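PDB 3U4K: fimbria adhesin protein, which probably binds human collagen V through this receptor-binding domain at the tip of type 3 fimbriae, attaching Klebsiella pneumoniae to host tissue. Local coordinates for residues I54-Y68 with S127-K141. Residues are numbered along the deposited sequence; the frame is centred on the assembly and turned at random.
Unlike the reference sequence in segment 127-141: A131 (reference Val).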
loop_
_atom_site.group_PDB
_atom_site.type_symbol
_atom_site.label_atom_id
_atom_site.label_comp_id
_atom_site.label_asym_id
_atom_site.label_seq_id
_atom_site.Cartn_x
_atom_site.Cartn_y
_atom_site.Cartn_z
ATOM N N ILE A 54 -3.764 -7.150 -13.319
ATOM C CA ILE A 54 -4.822 -8.144 -13.180
ATOM C C ILE A 54 -6.060 -7.468 -12.612
ATOM O O ILE A 54 -7.157 -7.594 -13.160
ATOM C CB ILE A 54 -4.402 -9.306 -12.254
ATOM C CG1 ILE A 54 -3.077 -9.921 -12.723
ATOM C CG2 ILE A 54 -5.502 -10.358 -12.181
ATOM C CD1 ILE A 54 -2.406 -10.797 -11.687
ATOM N N ALA A 55 -5.868 -6.755 -11.506
ATOM C CA ALA A 55 -6.935 -5.999 -10.860
ATOM C C ALA A 55 -6.373 -4.793 -10.112
ATOM O O ALA A 55 -5.228 -4.814 -9.649
ATOM C CB ALA A 55 -7.731 -6.891 -9.921
ATOM N N THR A 56 -7.185 -3.746 -10.008
ATOM C CA THR A 56 -6.798 -2.519 -9.321
ATOM C C THR A 56 -7.946 -1.993 -8.456
ATOM O O THR A 56 -9.121 -2.193 -8.781
ATOM C CB THR A 56 -6.311 -1.439 -10.319
ATOM O OG1 THR A 56 -5.782 -0.320 -9.601
ATOM C CG2 THR A 56 -7.439 -0.965 -11.230
ATOM N N LYS A 57 -7.605 -1.336 -7.350
ATOM C CA LYS A 57 -8.612 -0.689 -6.505
ATOM C C LYS A 57 -8.093 0.608 -5.895
ATOM O O LYS A 57 -6.941 0.685 -5.460
ATOM C CB LYS A 57 -9.110 -1.633 -5.411
ATOM C CG LYS A 57 -10.506 -1.302 -4.912
ATOM C CD LYS A 57 -11.074 -2.415 -4.045
ATOM C CE LYS A 57 -12.589 -2.495 -4.158
ATOM N NZ LYS A 57 -13.257 -1.197 -3.870
ATOM N N THR A 58 -8.961 1.616 -5.857
ATOM C CA THR A 58 -8.590 2.949 -5.388
ATOM C C THR A 58 -9.521 3.455 -4.287
ATOM O O THR A 58 -10.739 3.490 -4.458
ATOM C CB THR A 58 -8.526 3.952 -6.561
ATOM O OG1 THR A 58 -7.380 3.659 -7.364
ATOM C CG2 THR A 58 -8.425 5.383 -6.068
ATOM N N TRP A 59 -8.927 3.832 -3.159
ATOM C CA TRP A 59 -9.647 4.491 -2.079
ATOM C C TRP A 59 -9.250 5.935 -1.998
ATOM O O TRP A 59 -8.085 6.282 -2.206
ATOM C CB TRP A 59 -9.363 3.812 -0.749
ATOM C CG TRP A 59 -9.688 2.345 -0.744
ATOM C CD1 TRP A 59 -10.833 1.731 -0.248
ATOM C CD2 TRP A 59 -8.861 1.249 -1.262
ATOM N NE1 TRP A 59 -10.771 0.373 -0.418
ATOM C CE2 TRP A 59 -9.617 0.018 -1.023
ATOM C CE3 TRP A 59 -7.616 1.168 -1.880
ATOM C CZ2 TRP A 59 -9.130 -1.226 -1.394
ATOM C CZ3 TRP A 59 -7.136 -0.095 -2.250
ATOM C CH2 TRP A 59 -7.876 -1.261 -2.009
ATOM N N THR A 60 -10.219 6.793 -1.698
ATOM C CA THR A 60 -9.948 8.215 -1.533
ATOM C C THR A 60 -10.050 8.623 -0.061
ATOM O O THR A 60 -10.821 8.039 0.709
ATOM C CB THR A 60 -10.897 9.090 -2.387
ATOM O OG1 THR A 60 -12.243 8.952 -1.913
ATOM C CG2 THR A 60 -10.834 8.692 -3.862
HETATM N N MSE A 61 -9.250 9.613 0.323
HETATM C CA MSE A 61 -9.376 10.242 1.636
HETATM C C MSE A 61 -9.673 11.696 1.406
HETATM O O MSE A 61 -8.929 12.379 0.694
HETATM C CB MSE A 61 -8.139 10.055 2.512
HETATM C CG MSE A 61 -6.825 10.299 1.777
HETATM SE SE MSE A 61 -5.346 9.592 2.867
HETATM C CE MSE A 61 -4.697 8.246 1.578
ATOM N N PRO A 62 -10.778 12.190 1.989
ATOM C CA PRO A 62 -11.167 13.588 1.814
ATOM C C PRO A 62 -10.133 14.529 2.424
ATOM O O PRO A 62 -9.485 14.174 3.414
ATOM C CB PRO A 62 -12.494 13.684 2.578
ATOM C CG PRO A 62 -12.449 12.571 3.571
ATOM C CD PRO A 62 -11.700 11.466 2.887
ATOM N N ASP A 63 -9.969 15.710 1.828
ATOM C CA ASP A 63 -9.042 16.698 2.367
ATOM C C ASP A 63 -9.550 17.157 3.731
ATOM O O ASP A 63 -10.713 17.538 3.880
ATOM C CB ASP A 63 -8.840 17.870 1.408
ATOM C CG ASP A 63 -7.377 18.276 1.287
ATOM O OD1 ASP A 63 -6.607 18.089 2.262
ATOM O OD2 ASP A 63 -6.991 18.776 0.210
ATOM N N ASN A 64 -8.672 17.092 4.724
ATOM C CA ASN A 64 -9.099 17.121 6.111
ATOM C C ASN A 64 -8.432 18.210 6.929
ATOM O O ASN A 64 -7.314 18.625 6.626
ATOM C CB ASN A 64 -8.820 15.760 6.746
ATOM C CG ASN A 64 -9.992 15.238 7.542
ATOM O OD1 ASN A 64 -9.835 14.821 8.684
ATOM N ND2 ASN A 64 -11.176 15.251 6.937
ATOM N N ASN A 65 -9.128 18.663 7.969
ATOM C CA ASN A 65 -8.573 19.633 8.908
ATOM C C ASN A 65 -7.820 18.988 10.073
ATOM O O ASN A 65 -7.144 19.677 10.839
ATOM C CB ASN A 65 -9.672 20.563 9.430
ATOM C CG ASN A 65 -10.045 21.647 8.431
ATOM O OD1 ASN A 65 -9.240 22.038 7.581
ATOM N ND2 ASN A 65 -11.273 22.146 8.535
ATOM N N THR A 66 -7.932 17.663 10.182
ATOM C CA THR A 66 -7.343 16.902 11.283
ATOM C C THR A 66 -5.817 16.947 11.245
ATOM O O THR A 66 -5.207 16.834 10.176
ATOM C CB THR A 66 -7.823 15.435 11.270
ATOM O OG1 THR A 66 -9.238 15.394 11.062
ATOM C CG2 THR A 66 -7.501 14.739 12.589
ATOM N N ILE A 67 -5.222 17.121 12.426
ATOM C CA ILE A 67 -3.770 17.199 12.588
ATOM C C ILE A 67 -3.251 15.870 13.134
ATOM O O ILE A 67 -3.657 15.434 14.214
ATOM C CB ILE A 67 -3.353 18.344 13.554
ATOM C CG1 ILE A 67 -4.241 19.595 13.393
ATOM C CG2 ILE A 67 -1.867 18.661 13.415
ATOM C CD1 ILE A 67 -4.120 20.329 12.069
ATOM N N TYR A 68 -2.355 15.234 12.388
ATOM C CA TYR A 68 -1.816 13.934 12.778
ATOM C C TYR A 68 -0.481 14.066 13.499
ATOM O O TYR A 68 -0.177 13.269 14.382
ATOM C CB TYR A 68 -1.688 12.999 11.564
ATOM C CG TYR A 68 -3.005 12.718 10.869
ATOM C CD1 TYR A 68 -3.788 11.623 11.229
ATOM C CD2 TYR A 68 -3.473 13.557 9.863
ATOM C CE1 TYR A 68 -5.000 11.371 10.603
ATOM C CE2 TYR A 68 -4.681 13.317 9.231
ATOM C CZ TYR A 68 -5.438 12.224 9.602
ATOM O OH TYR A 68 -6.634 11.992 8.964
ATOM N N SER A 127 2.582 22.021 12.577
ATOM C CA SER A 127 1.399 21.166 12.494
ATOM C C SER A 127 1.388 20.464 11.140
ATOM O O SER A 127 1.824 21.033 10.132
ATOM C CB SER A 127 0.118 21.982 12.666
ATOM O OG SER A 127 -0.127 22.274 14.029
ATOM N N PHE A 128 0.893 19.228 11.120
ATOM C CA PHE A 128 0.903 18.418 9.905
ATOM C C PHE A 128 -0.429 17.720 9.663
ATOM O O PHE A 128 -0.899 16.943 10.501
ATOM C CB PHE A 128 2.042 17.395 9.951
ATOM C CG PHE A 128 3.409 18.011 10.062
ATOM C CD1 PHE A 128 4.160 18.281 8.925
ATOM C CD2 PHE A 128 3.951 18.322 11.310
ATOM C CE1 PHE A 128 5.422 18.850 9.025
ATOM C CE2 PHE A 128 5.209 18.896 11.414
ATOM C CZ PHE A 128 5.947 19.158 10.269
ATOM N N ARG A 129 -1.033 18.016 8.515
ATOM C CA ARG A 129 -2.247 17.341 8.067
ATOM C C ARG A 129 -1.904 16.296 7.010
ATOM O O ARG A 129 -0.807 16.312 6.438
ATOM C CB ARG A 129 -3.236 18.342 7.459
ATOM C CG ARG A 129 -3.774 19.394 8.414
ATOM C CD ARG A 129 -4.820 20.279 7.745
ATOM N NE ARG A 129 -4.280 21.090 6.648
ATOM C CZ ARG A 129 -4.485 20.857 5.350
ATOM N NH1 ARG A 129 -5.228 19.828 4.949
ATOM N NH2 ARG A 129 -3.946 21.666 4.446
ATOM N N LEU A 130 -2.848 15.387 6.760
ATOM C CA LEU A 130 -2.765 14.490 5.613
ATOM C C LEU A 130 -3.507 15.101 4.442
ATOM O O LEU A 130 -4.700 15.409 4.540
ATOM C CB LEU A 130 -3.328 13.107 5.937
ATOM C CG LEU A 130 -2.345 12.078 6.499
ATOM C CD1 LEU A 130 -3.093 10.830 6.939
ATOM C CD2 LEU A 130 -1.259 11.729 5.488
ATOM N N ALA A 131 -2.780 15.288 3.343
ATOM C CA ALA A 131 -3.323 15.876 2.126
ATOM C C ALA A 131 -4.304 14.916 1.478
ATOM O O ALA A 131 -3.966 13.758 1.224
ATOM C CB ALA A 131 -2.200 16.215 1.157
ATOM N N GLY A 132 -5.521 15.398 1.233
ATOM C CA GLY A 132 -6.533 14.628 0.514
ATOM C C GLY A 132 -5.924 13.985 -0.714
ATOM O O GLY A 132 -5.271 14.656 -1.523
ATOM N N SER A 133 -6.113 12.675 -0.838
ATOM C CA SER A 133 -5.480 11.909 -1.907
ATOM C C SER A 133 -6.219 10.610 -2.214
ATOM O O SER A 133 -7.206 10.266 -1.557
ATOM C CB SER A 133 -4.020 11.607 -1.547
ATOM O OG SER A 133 -3.931 10.976 -0.282
ATOM N N THR A 134 -5.735 9.909 -3.235
ATOM C CA THR A 134 -6.188 8.563 -3.555
ATOM C C THR A 134 -5.093 7.580 -3.179
ATOM O O THR A 134 -3.912 7.856 -3.387
ATOM C CB THR A 134 -6.495 8.391 -5.060
ATOM O OG1 THR A 134 -5.296 8.578 -5.830
ATOM C CG2 THR A 134 -7.572 9.370 -5.522
ATOM N N PHE A 135 -5.484 6.440 -2.619
ATOM C CA PHE A 135 -4.553 5.330 -2.430
ATOM C C PHE A 135 -4.930 4.211 -3.391
ATOM O O PHE A 135 -6.100 3.841 -3.484
ATOM C CB PHE A 135 -4.556 4.832 -0.981
ATOM C CG PHE A 135 -3.417 3.901 -0.658
ATOM C CD1 PHE A 135 -2.202 4.400 -0.199
ATOM C CD2 PHE A 135 -3.554 2.524 -0.819
ATOM C CE1 PHE A 135 -1.148 3.546 0.092
ATOM C CE2 PHE A 135 -2.503 1.665 -0.528
ATOM C CZ PHE A 135 -1.299 2.177 -0.071
ATOM N N THR A 136 -3.939 3.679 -4.104
ATOM C CA THR A 136 -4.193 2.676 -5.144
ATOM C C THR A 136 -3.345 1.410 -4.998
ATOM O O THR A 136 -2.112 1.466 -4.986
ATOM C CB THR A 136 -4.026 3.276 -6.559
ATOM O OG1 THR A 136 -4.966 4.343 -6.737
ATOM C CG2 THR A 136 -4.265 2.228 -7.637
ATOM N N LEU A 137 -4.033 0.275 -4.882
ATOM C CA LEU A 137 -3.402 -1.041 -4.878
ATOM C C LEU A 137 -3.492 -1.676 -6.266
ATOM O O LEU A 137 -4.564 -1.722 -6.876
ATOM C CB LEU A 137 -4.055 -1.945 -3.827
ATOM C CG LEU A 137 -3.635 -3.418 -3.743
ATOM C CD1 LEU A 137 -2.164 -3.570 -3.384
ATOM C CD2 LEU A 137 -4.502 -4.178 -2.752
ATOM N N ASP A 138 -2.353 -2.150 -6.761
ATOM C CA ASP A 138 -2.285 -2.815 -8.058
ATOM C C ASP A 138 -1.870 -4.268 -7.905
ATOM O O ASP A 138 -0.861 -4.568 -7.260
ATOM C CB ASP A 138 -1.300 -2.102 -8.987
ATOM C CG ASP A 138 -1.882 -0.851 -9.622
ATOM O OD1 ASP A 138 -3.120 -0.675 -9.594
ATOM O OD2 ASP A 138 -1.094 -0.044 -10.162
ATOM N N ILE A 139 -2.658 -5.164 -8.493
ATOM C CA ILE A 139 -2.291 -6.575 -8.579
ATOM C C ILE A 139 -1.702 -6.856 -9.963
ATOM O O ILE A 139 -2.380 -6.705 -10.984
ATOM C CB ILE A 139 -3.483 -7.503 -8.271
ATOM C CG1 ILE A 139 -4.015 -7.228 -6.860
ATOM C CG2 ILE A 139 -3.066 -8.962 -8.398
ATOM C CD1 ILE A 139 -5.378 -7.828 -6.582
ATOM N N ILE A 140 -0.431 -7.253 -9.972
ATOM C CA ILE A 140 0.350 -7.416 -11.197
ATOM C C ILE A 140 0.645 -8.890 -11.460
ATOM O O ILE A 140 0.897 -9.656 -10.520
ATOM C CB ILE A 140 1.698 -6.651 -11.100
ATOM C CG1 ILE A 140 1.495 -5.208 -10.599
ATOM C CG2 ILE A 140 2.474 -6.704 -12.416
ATOM C CD1 ILE A 140 0.669 -4.313 -11.502
ATOM N N LYS A 141 0.611 -9.278 -12.736
ATOM C CA LYS A 141 1.036 -10.609 -13.161
ATOM C C LYS A 141 2.564 -10.663 -13.292
ATOM O O LYS A 141 3.138 -10.090 -14.224
ATOM C CB LYS A 141 0.351 -10.991 -14.477
ATOM C CG LYS A 141 0.488 -12.458 -14.859
ATOM C CD LYS A 141 -0.501 -12.846 -15.945
ATOM C CE LYS A 141 -0.384 -14.318 -16.315
ATOM N NZ LYS A 141 -1.488 -14.755 -17.215
#
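L130 lays CD1 over one face of the Y68 ring, 3.9 Å from its centroid, a CH-pi contact. The W59 ring carries K57 CG over one face; at its edge, in plane, W59 CZ3 meets L137 CB at 3.9 Å. With CG anti to the carbonyl carbon (chi1 -56°), the W59 ring leans back toward K57 and runs alongside L137. At the edge of the R129 guanidinium sits D63 OD1, 3.5 Å from R129 NH1, a salt bridge with a weak hydrogen bond. R129 NH1 bonds N64 O more closely, 2.9 Å, with the oxygen 21° out of the guanidinium plane. D63 OD1 also accepts G132 N, from above the carboxylate plane.

Strands 55-61 and 133-141 pair antiparallel through a backbone ladder. A classic beta bulge sets I54 and A55 together opposite I139. On the face of T56, T58 and T60, T56 OG1 donates to D138 OD1 at 2.7 Å, and the hydroxyls of T58 and T136 share a bond. D138 OD2 bridges to R106.

The pair belongs to the jelly-roll barrel. Strand 103-111 flanks 133-141 on its other edge. W59, F135 and selenomethionine M61 pack on strand 33-36 of another sheet, so this face joins the two sheets.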